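Local coordinates for protein leucyl-tRNA synthetase subunit alpha (Aquifex aeolicus, PDB 3PZ5) that probably hydrolyses mischarged tRNA(Leu) as the isolated CP1 editing domain of an enzyme that attaches leucine to its tRNA, at residues D176-D179 with S180-K184. The protein carries 1 engineered substitution. Numbering follows the deposited sequence.
Sequences DGLD and SETAK
D179 caps the first turn of helix 180-193 by gripping T182 with both carboxylate oxygens. OD1 of D179 accepts the backbone N-H of T182 at 3.1 Å, the nitrogen lying well above the carboxylate plane, while OG1 of T182 donates to OD2 of D179 at 2.9 Å, on the syn side and 19° out of that plane. With CG of D179 set between its own backbone N and carbonyl carbon (chi1 73°), the carboxylate folds back over the opening turn, and the two bonds together fix its rotation. The backbone of D179 joins in as well: its O takes the N-H of A183 at 2.9 Å, the first i to i+4 bond of the helix. T182 offers its hydroxyl to the cap because OG1 sits beside the backbone N, anti to the carbonyl carbon, and this leaves CG2 to approach CG of L178 at 4.1 Å. Replacing T182 with an alanine would probably leave OD2 of D179 without its hydroxyl mate, the carboxylate freer to turn, and CG of L178 without the methyl it packs against. On the apolar side, CD2 of L178 rests 4.3 Å from CB of A183, whose side chain also touches L169 of strand 168-169. S180 faces away from the cap, its OG hydrogen-bonded to G167 N. The arrangement is an aspartate N-cap flanked by an L178–A183 contact in the N' and N4 positions of a hydrophobic staple, starting the helix that follows strand 168-169 in the editing domain.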
loop_
_atom_site.group_PDB
_atom_site.type_symbol
_atom_site.label_atom_id
_atom_site.label_comp_id
_atom_site.label_asym_id
_atom_site.label_seq_id
_atom_site.Cartn_x
_atom_site.Cartn_y
_atom_site.Cartn_z
ATOM N N ASP A 176 -9.499 14.058 -11.356
ATOM C CA ASP A 176 -8.982 13.988 -12.727
ATOM C C ASP A 176 -8.649 15.358 -13.334
ATOM O O ASP A 176 -9.376 16.336 -13.126
ATOM C CB ASP A 176 -9.999 13.278 -13.623
ATOM C CG ASP A 176 -10.042 11.776 -13.391
ATOM O OD1 ASP A 176 -9.091 11.237 -12.772
ATOM O OD2 ASP A 176 -11.022 11.131 -13.840
ATOM N N GLY A 177 -7.549 15.420 -14.082
ATOM C CA GLY A 177 -7.153 16.636 -14.801
ATOM C C GLY A 177 -6.319 17.602 -13.977
ATOM O O GLY A 177 -5.668 18.503 -14.514
ATOM N N LEU A 178 -6.353 17.420 -12.666
ATOM C CA LEU A 178 -5.583 18.223 -11.733
ATOM C C LEU A 178 -4.115 17.815 -11.846
ATOM O O LEU A 178 -3.814 16.637 -12.068
ATOM C CB LEU A 178 -6.101 17.927 -10.325
ATOM C CG LEU A 178 -6.375 18.959 -9.233
ATOM C CD1 LEU A 178 -7.020 20.238 -9.748
ATOM C CD2 LEU A 178 -7.258 18.307 -8.171
ATOM N N ASP A 179 -3.200 18.769 -11.715
ATOM C CA ASP A 179 -1.785 18.415 -11.633
ATOM C C ASP A 179 -1.498 17.780 -10.272
ATOM O O ASP A 179 -2.123 18.139 -9.268
ATOM C CB ASP A 179 -0.872 19.616 -11.888
ATOM C CG ASP A 179 -0.859 20.606 -10.733
ATOM O OD1 ASP A 179 0.057 20.514 -9.882
ATOM O OD2 ASP A 179 -1.763 21.476 -10.683
ATOM N N SER A 180 -0.549 16.845 -10.255
ATOM C CA SER A 180 -0.295 15.971 -9.104
ATOM C C SER A 180 0.167 16.664 -7.818
ATOM O O SER A 180 -0.186 16.222 -6.725
ATOM C CB SER A 180 0.667 14.839 -9.489
ATOM O OG SER A 180 1.894 15.336 -9.992
ATOM N N GLU A 181 0.944 17.736 -7.936
ATOM C CA GLU A 181 1.395 18.465 -6.746
ATOM C C GLU A 181 0.262 19.255 -6.087
ATOM O O GLU A 181 0.203 19.353 -4.855
ATOM C CB GLU A 181 2.587 19.369 -7.059
ATOM C CG GLU A 181 3.881 18.612 -7.361
ATOM C CD GLU A 181 4.498 17.945 -6.134
ATOM O OE1 GLU A 181 4.696 18.626 -5.100
ATOM O OE2 GLU A 181 4.806 16.735 -6.212
ATOM N N THR A 182 -0.629 19.807 -6.912
ATOM C CA THR A 182 -1.855 20.454 -6.441
ATOM C C THR A 182 -2.801 19.414 -5.834
ATOM O O THR A 182 -3.426 19.660 -4.796
ATOM C CB THR A 182 -2.571 21.220 -7.599
ATOM O OG1 THR A 182 -1.805 22.376 -7.968
ATOM C CG2 THR A 182 -3.980 21.665 -7.207
ATOM N N ALA A 183 -2.890 18.255 -6.484
ATOM C CA ALA A 183 -3.781 17.170 -6.067
ATOM C C ALA A 183 -3.463 16.610 -4.676
ATOM O O ALA A 183 -4.364 16.162 -3.970
ATOM C CB ALA A 183 -3.767 16.057 -7.101
ATOM N N LYS A 184 -2.186 16.635 -4.294
ATOM C CA LYS A 184 -1.763 16.191 -2.968
ATOM C C LYS A 184 -2.559 16.882 -1.869
ATOM O O LYS A 184 -3.118 16.220 -0.996
ATOM C CB LYS A 184 -0.270 16.446 -2.755
ATOM C CG LYS A 184 0.645 15.429 -3.402
ATOM C CD LYS A 184 2.096 15.819 -3.208
ATOM C CE LYS A 184 3.020 14.894 -3.966
ATOM N NZ LYS A 184 4.434 15.314 -3.809
#